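PDB 2O3I: DUF917 domain-containing protein from Chromobacterium violaceum, which is of unknown function but belongs to the DUF917 family, built from the two domains of the S-Me-THD-like proteins. Local coordinates for residues 50-55 against 125-130; 11-16 against 227-232. The protein carries 2 engineered substitutions. All blocks are in the same frame, centred on the assembly; numbering follows the deposited sequence.

Contact 1 (50-55 against 125-130)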
ATOM      1  N   ARG A  50      28.881  17.257   6.172  1.00 31.74           N
ATOM      2  CA  ARG A  50      29.197  17.162   7.586  1.00 32.62           C
ATOM      3  C   ARG A  50      28.763  15.799   8.124  1.00 30.17           C
ATOM      4  O   ARG A  50      27.613  15.390   7.935  1.00 26.09           O
ATOM      5  CB  ARG A  50      28.485  18.289   8.338  1.00 36.09           C
ATOM      6  CG  ARG A  50      28.977  18.545   9.754  1.00 42.04           C
ATOM      7  CD  ARG A  50      28.909  20.047  10.058  1.00 49.35           C
ATOM      8  NE  ARG A  50      27.675  20.658   9.554  1.00 54.93           N
ATOM      9  CZ  ARG A  50      26.467  20.477  10.082  1.00 57.81           C
ATOM     10  NH1 ARG A  50      26.314  19.699  11.150  1.00 59.93           N
ATOM     11  NH2 ARG A  50      25.404  21.060   9.534  1.00 56.73           N
ATOM     12  N   VAL A  51      29.695  15.096   8.766  1.00 28.62           N
ATOM     13  CA  VAL A  51      29.416  13.788   9.355  1.00 30.02           C
ATOM     14  C   VAL A  51      29.676  13.879  10.851  1.00 29.39           C
ATOM     15  O   VAL A  51      30.759  14.279  11.266  1.00 29.22           O
ATOM     16  CB  VAL A  51      30.336  12.690   8.790  1.00 31.56           C
ATOM     17  CG1 VAL A  51      29.896  11.329   9.332  1.00 28.69           C
ATOM     18  CG2 VAL A  51      30.322  12.722   7.265  1.00 29.80           C
ATOM     19  N   VAL A  52      28.690  13.500  11.658  1.00 29.72           N
ATOM     20  CA  VAL A  52      28.819  13.566  13.112  1.00 30.60           C
ATOM     21  C   VAL A  52      28.668  12.201  13.792  1.00 31.38           C
ATOM     22  O   VAL A  52      28.047  11.283  13.242  1.00 29.35           O
ATOM     23  CB  VAL A  52      27.755  14.526  13.714  1.00 31.19           C
ATOM     24  CG1 VAL A  52      27.919  15.927  13.132  1.00 30.75           C
ATOM     25  CG2 VAL A  52      26.355  14.005  13.418  1.00 30.30           C
ATOM     26  N   ASP A  53      29.244  12.067  14.985  1.00 32.50           N
ATOM     27  CA  ASP A  53      29.126  10.822  15.733  1.00 32.79           C
ATOM     28  C   ASP A  53      27.797  10.859  16.471  1.00 31.37           C
ATOM     29  O   ASP A  53      27.225  11.929  16.686  1.00 27.49           O
ATOM     30  CB  ASP A  53      30.270  10.661  16.732  1.00 36.53           C
ATOM     31  CG  ASP A  53      31.625  10.549  16.050  1.00 42.16           C
ATOM     32  OD1 ASP A  53      32.347  11.571  15.993  1.00 42.84           O
ATOM     33  OD2 ASP A  53      31.960   9.440  15.561  1.00 43.36           O
ATOM     34  N   VAL A  54      27.302   9.687  16.843  1.00 30.33           N
ATOM     35  CA  VAL A  54      26.030   9.592  17.537  1.00 31.46           C
ATOM     36  C   VAL A  54      25.929  10.544  18.729  1.00 32.39           C
ATOM     37  O   VAL A  54      24.912  11.215  18.898  1.00 30.18           O
ATOM     38  CB  VAL A  54      25.767   8.140  18.009  1.00 30.66           C
ATOM     39  CG1 VAL A  54      24.453   8.063  18.773  1.00 29.08           C
ATOM     40  CG2 VAL A  54      25.739   7.195  16.805  1.00 28.81           C
ATOM     41  N   ASP A  55      26.981  10.613  19.545  1.00 35.11           N
ATOM     42  CA  ASP A  55      26.976  11.477  20.730  1.00 38.79           C
ATOM     43  C   ASP A  55      27.048  12.971  20.412  1.00 39.57           C
ATOM     44  O   ASP A  55      26.931  13.810  21.309  1.00 41.45           O
ATOM     45  CB  ASP A  55      28.131  11.109  21.676  1.00 41.92           C
ATOM     46  CG  ASP A  55      28.009   9.698  22.243  1.00 43.51           C
ATOM     47  OD1 ASP A  55      26.913   9.327  22.714  1.00 45.19           O
ATOM     48  OD2 ASP A  55      29.019   8.961  22.229  1.00 47.24           O
ATOM     49  N   GLY A 125      21.116  20.706   4.128  1.00 27.28           N
ATOM     50  CA  GLY A 125      21.869  21.363   5.180  1.00 28.14           C
ATOM     51  C   GLY A 125      21.835  20.594   6.491  1.00 29.04           C
ATOM     52  O   GLY A 125      21.811  21.188   7.573  1.00 28.87           O
ATOM     53  N   LEU A 126      21.838  19.267   6.400  1.00 27.90           N
ATOM     54  CA  LEU A 126      21.809  18.427   7.593  1.00 27.80           C
ATOM     55  C   LEU A 126      23.148  17.733   7.770  1.00 27.64           C
ATOM     56  O   LEU A 126      24.056  17.886   6.957  1.00 28.07           O
ATOM     57  CB  LEU A 126      20.715  17.364   7.467  1.00 26.81           C
ATOM     58  CG  LEU A 126      19.338  17.833   6.977  1.00 28.13           C
ATOM     59  CD1 LEU A 126      18.450  16.624   6.739  1.00 27.50           C
ATOM     60  CD2 LEU A 126      18.704  18.767   7.995  1.00 27.87           C
ATOM     61  N   ALA A 127      23.272  16.972   8.847  1.00 27.68           N
ATOM     62  CA  ALA A 127      24.489  16.223   9.097  1.00 28.05           C
ATOM     63  C   ALA A 127      24.132  14.736   9.069  1.00 27.46           C
ATOM     64  O   ALA A 127      23.064  14.333   9.536  1.00 27.76           O
ATOM     65  CB  ALA A 127      25.085  16.605  10.454  1.00 26.88           C
ATOM     66  N   VAL A 128      25.016  13.931   8.494  1.00 27.66           N
ATOM     67  CA  VAL A 128      24.803  12.490   8.414  1.00 27.91           C
ATOM     68  C   VAL A 128      25.495  11.856   9.616  1.00 26.20           C
ATOM     69  O   VAL A 128      26.601  12.250   9.982  1.00 25.29           O
ATOM     70  CB  VAL A 128      25.384  11.920   7.096  1.00 28.66           C
ATOM     71  CG1 VAL A 128      26.835  12.339   6.951  1.00 32.88           C
ATOM     72  CG2 VAL A 128      25.260  10.398   7.078  1.00 27.09           C
ATOM     73  N   VAL A 129      24.835  10.891  10.246  1.00 24.26           N
ATOM     74  CA  VAL A 129      25.405  10.231  11.414  1.00 22.08           C
ATOM     75  C   VAL A 129      26.378   9.130  10.999  1.00 22.19           C
ATOM     76  O   VAL A 129      26.102   8.380  10.070  1.00 22.54           O
ATOM     77  CB  VAL A 129      24.284   9.641  12.290  1.00 21.76           C
ATOM     78  CG1 VAL A 129      24.873   8.906  13.488  1.00 22.25           C
ATOM     79  CG2 VAL A 129      23.358  10.764  12.747  1.00 18.72           C
ATOM     80  N   ASP A 130      27.524   9.049  11.675  1.00 22.62           N
ATOM     81  CA  ASP A 130      28.529   8.033  11.361  1.00 20.34           C
ATOM     82  C   ASP A 130      28.062   6.753  12.017  1.00 20.41           C
ATOM     83  O   ASP A 130      28.543   6.374  13.087  1.00 21.77           O
ATOM     84  CB  ASP A 130      29.913   8.447  11.902  1.00 20.19           C
ATOM     85  CG  ASP A 130      31.039   7.520  11.424  1.00 22.46           C
ATOM     86  OD1 ASP A 130      30.777   6.614  10.605  1.00 21.25           O
ATOM     87  OD2 ASP A 130      32.199   7.697  11.861  1.00 24.33           O
TER
HETATM   88  O   HOH W   1      29.037   7.494  15.650  1.00 25.72           O

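Contact 2 (11-16 against 227-232)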
ATOM      1  N   GLU A  11      33.747   8.064  -3.893  1.00 27.93           N
ATOM      2  CA  GLU A  11      34.192   6.863  -4.596  1.00 28.94           C
ATOM      3  C   GLU A  11      34.787   5.839  -3.636  1.00 28.96           C
ATOM      4  O   GLU A  11      34.424   4.662  -3.675  1.00 30.03           O
ATOM      5  CB  GLU A  11      35.199   7.223  -5.695  1.00 28.64           C
ATOM      6  CG  GLU A  11      35.909   6.030  -6.320  1.00 29.75           C
ATOM      7  CD  GLU A  11      34.969   5.040  -7.008  1.00 29.72           C
ATOM      8  OE1 GLU A  11      35.446   3.957  -7.406  1.00 30.50           O
ATOM      9  OE2 GLU A  11      33.765   5.332  -7.161  1.00 29.84           O
ATOM     10  N   PRO A  12      35.718   6.262  -2.764  1.00 27.71           N
ATOM     11  CA  PRO A  12      36.274   5.263  -1.845  1.00 26.41           C
ATOM     12  C   PRO A  12      35.244   4.814  -0.810  1.00 26.61           C
ATOM     13  O   PRO A  12      35.260   3.670  -0.349  1.00 27.15           O
ATOM     14  CB  PRO A  12      37.460   5.994  -1.209  1.00 24.72           C
ATOM     15  CG  PRO A  12      37.066   7.434  -1.280  1.00 24.90           C
ATOM     16  CD  PRO A  12      36.449   7.538  -2.663  1.00 24.36           C
ATOM     17  N   LEU A  13      34.353   5.730  -0.453  1.00 25.75           N
ATOM     18  CA  LEU A  13      33.308   5.467   0.527  1.00 25.58           C
ATOM     19  C   LEU A  13      32.363   4.368   0.059  1.00 24.54           C
ATOM     20  O   LEU A  13      32.005   3.471   0.817  1.00 24.30           O
ATOM     21  CB  LEU A  13      32.508   6.751   0.787  1.00 23.80           C
ATOM     22  CG  LEU A  13      31.282   6.657   1.700  1.00 25.12           C
ATOM     23  CD1 LEU A  13      31.664   6.088   3.061  1.00 24.18           C
ATOM     24  CD2 LEU A  13      30.673   8.037   1.845  1.00 22.95           C
ATOM     25  N   LEU A  14      31.948   4.448  -1.196  1.00 25.33           N
ATOM     26  CA  LEU A  14      31.036   3.455  -1.723  1.00 26.30           C
ATOM     27  C   LEU A  14      31.741   2.116  -1.890  1.00 25.29           C
ATOM     28  O   LEU A  14      31.127   1.071  -1.699  1.00 27.13           O
ATOM     29  CB  LEU A  14      30.430   3.944  -3.044  1.00 25.87           C
ATOM     30  CG  LEU A  14      31.326   4.260  -4.238  1.00 27.27           C
ATOM     31  CD1 LEU A  14      31.494   3.007  -5.105  1.00 23.45           C
ATOM     32  CD2 LEU A  14      30.675   5.389  -5.050  1.00 27.95           C
ATOM     33  N   GLN A  15      33.031   2.152  -2.218  1.00 23.93           N
ATOM     34  CA  GLN A  15      33.811   0.927  -2.392  1.00 24.81           C
ATOM     35  C   GLN A  15      33.879   0.156  -1.084  1.00 23.12           C
ATOM     36  O   GLN A  15      33.597  -1.046  -1.038  1.00 19.25           O
ATOM     37  CB  GLN A  15      35.239   1.243  -2.838  1.00 27.43           C
ATOM     38  CG  GLN A  15      35.372   1.798  -4.245  1.00 32.95           C
ATOM     39  CD  GLN A  15      36.320   0.976  -5.101  1.00 35.12           C
ATOM     40  OE1 GLN A  15      36.905   1.482  -6.058  1.00 37.48           O
ATOM     41  NE2 GLN A  15      36.464  -0.302  -4.766  1.00 35.04           N
ATOM     42  N   GLY A  16      34.263   0.864  -0.023  1.00 22.25           N
ATOM     43  CA  GLY A  16      34.377   0.250   1.284  1.00 21.05           C
ATOM     44  C   GLY A  16      33.031  -0.239   1.775  1.00 21.28           C
ATOM     45  O   GLY A  16      32.928  -1.343   2.308  1.00 20.88           O
ATOM     46  N   SER A 227      32.782   5.947   8.579  1.00 22.53           N
ATOM     47  CA  SER A 227      34.218   6.201   8.543  1.00 24.78           C
ATOM     48  C   SER A 227      35.068   4.957   8.229  1.00 24.78           C
ATOM     49  O   SER A 227      36.045   5.038   7.477  1.00 22.26           O
ATOM     50  CB  SER A 227      34.676   6.856   9.851  1.00 23.84           C
ATOM     51  OG  SER A 227      34.148   6.194  10.981  1.00 27.02           O
ATOM     52  N   ARG A 228      34.708   3.805   8.785  1.00 25.02           N
ATOM     53  CA  ARG A 228      35.481   2.608   8.490  1.00 25.82           C
ATOM     54  C   ARG A 228      35.282   2.231   7.013  1.00 23.01           C
ATOM     55  O   ARG A 228      36.179   1.693   6.374  1.00 23.45           O
ATOM     56  CB  ARG A 228      35.073   1.446   9.399  1.00 26.86           C
ATOM     57  CG  ARG A 228      33.708   0.912   9.119  1.00 29.07           C
ATOM     58  CD  ARG A 228      33.549  -0.519   9.601  1.00 30.45           C
ATOM     59  NE  ARG A 228      32.361  -1.080   8.975  1.00 32.72           N
ATOM     60  CZ  ARG A 228      31.656  -2.092   9.456  1.00 31.83           C
ATOM     61  NH1 ARG A 228      32.017  -2.679  10.585  1.00 32.55           N
ATOM     62  NH2 ARG A 228      30.568  -2.492   8.812  1.00 32.08           N
ATOM     63  N   ALA A 229      34.105   2.517   6.469  1.00 22.25           N
ATOM     64  CA  ALA A 229      33.851   2.221   5.063  1.00 21.82           C
ATOM     65  C   ALA A 229      34.770   3.091   4.210  1.00 21.85           C
ATOM     66  O   ALA A 229      35.299   2.637   3.195  1.00 21.28           O
ATOM     67  CB  ALA A 229      32.397   2.500   4.710  1.00 19.76           C
ATOM     68  N   LEU A 230      34.953   4.342   4.631  1.00 21.19           N
ATOM     69  CA  LEU A 230      35.808   5.287   3.921  1.00 21.99           C
ATOM     70  C   LEU A 230      37.290   4.914   4.016  1.00 23.38           C
ATOM     71  O   LEU A 230      38.033   5.029   3.038  1.00 23.06           O
ATOM     72  CB  LEU A 230      35.597   6.703   4.472  1.00 21.76           C
ATOM     73  CG  LEU A 230      36.486   7.806   3.883  1.00 25.05           C
ATOM     74  CD1 LEU A 230      36.189   7.988   2.388  1.00 21.36           C
ATOM     75  CD2 LEU A 230      36.254   9.109   4.650  1.00 23.47           C
ATOM     76  N   LYS A 231      37.724   4.468   5.189  1.00 25.61           N
ATOM     77  CA  LYS A 231      39.121   4.096   5.365  1.00 26.99           C
ATOM     78  C   LYS A 231      39.482   2.887   4.505  1.00 27.40           C
ATOM     79  O   LYS A 231      40.558   2.849   3.895  1.00 27.10           O
ATOM     80  CB  LYS A 231      39.414   3.806   6.840  1.00 29.44           C
ATOM     81  CG  LYS A 231      40.878   3.484   7.116  1.00 34.01           C
ATOM     82  CD  LYS A 231      41.174   3.412   8.606  1.00 35.91           C
ATOM     83  CE  LYS A 231      42.621   3.018   8.854  1.00 36.99           C
ATOM     84  NZ  LYS A 231      42.872   2.809  10.310  1.00 40.32           N
ATOM     85  N   LEU A 232      38.588   1.903   4.443  1.00 24.95           N
ATOM     86  CA  LEU A 232      38.849   0.716   3.630  1.00 24.50           C
ATOM     87  C   LEU A 232      38.841   1.082   2.147  1.00 24.13           C
ATOM     88  O   LEU A 232      39.691   0.622   1.367  1.00 22.34           O
ATOM     89  CB  LEU A 232      37.798  -0.367   3.898  1.00 23.55           C
ATOM     90  CG  LEU A 232      37.738  -1.526   2.893  1.00 24.30           C
ATOM     91  CD1 LEU A 232      39.068  -2.261   2.872  1.00 25.46           C
ATOM     92  CD2 LEU A 232      36.610  -2.482   3.264  1.00 24.06           C
TER

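Contact 1 (50-55 against 125-130)
Val52 and Val128 lie at the centre of a parallel strand pairing joined by three backbone hydrogen bonds. Val128 N gives to Arg50 O at 3.0 Å, Val52 N gives to Val128 O, and Asp130 N gives to Val52 O at 2.8 Å. Val128 thus uses its N and O on the residues either side of Val51, and Val52 its N and O on those either side of Val129, the usual pattern of parallel strands; a CA-H...O contact from Val51 also reaches Val128 O. The strands twist by 37° against each other. They belong to a mixed sheet in which 49-52 lies between 3-5 and 127-129, and 127-129 in turn between 49-52 and 101-105.

Apolar contacts form on both faces. On one, Val51 and Val128 stand side by side; a chi1 of 53° puts Val128 CG1 between its own N and carbonyl carbon, 3.5 Å from Val51 CG2 and 3.3 Å from Arg50 O. On the other, Val52 CG1 rests 4.0 Å from Ala127 CB, and Arg50 NH1 comes to 3.4 Å from that same methyl, the guanidinium turned obliquely to it. Further along, Val54 CG2 reaches Val129 CG1 at 3.8 Å.

Among the polar groups, Asp53 OD2 lies 4.1 Å from Asp130 OD2, a pair of like charges; Asp130 OD2 is hydrogen-bonded to Ser227 OG of helix 225-237. A water bridges Val54 N and Asp130 O.

Contact 2 (11-16 against 227-232)
Leu13 and Gly16 meet Ala229 and Leu230 in a close helix-helix crossing, where helix 10-19 from the N-terminal family region packs on helix 225-237 from the C-terminal one. The segment axes come within 6.7 Å at an angle of 104°, so the helices touch over a short length. Gly16 makes this approach possible: having no side chain, it lets its CA lie directly against the Ala229 carbonyl, 3.2 Å from Ala229 O, in a CA-H...O contact with an angle of 166° at the hydrogen. The Ala229 methyl points toward helix 10-19, where Leu13 CD1 meets this CB at 4.0 Å.

This is backbone-to-backbone packing through small residues, with larger apolar side chains arranged around the glycine-alanine crossing. The Leu230 side chain lies alongside the Pro12 ring and points the same way, bringing CD1 to 3.8 Å from Pro12 CG; the same methyl is 4.2 Å from Leu13 CB. Leu230 CG stands anti to its backbone N, and chi2 of 64° places CD1 against the other helix. Leu232 comes to the backbone of Gly16, its CD2 being 4.0 Å from Gly16 O; beyond the contact it also touches Met247 and Phe250 of helix 244-255. All six touching residues are buried. On the far side of helix 10-19, Leu14 packs on Met28 and Arg32 of helix 28-35, while Glu11 forms a salt bridge with Arg32.

The centres of contacts 1 and 2 lie about 16 Å apart, and the two meet directly where Asp130 OD2 is 2.6 Å from Ser227 OG, a probable hydrogen bond. It runs from Asp130, at the end of the 125-130 segment, to helix 225-237, so this part of the mixed sheet is tied to one helix of the crossing. Along the chain the order is 11-16, 50-55, 125-130, 227-232: contact 1 is nested inside the loop that contact 2 closes. Contact 1 stays within the N-terminal family region, whereas contact 2 joins that region to the C-terminal one, so the two regions are linked both at the crossing and through Asp130.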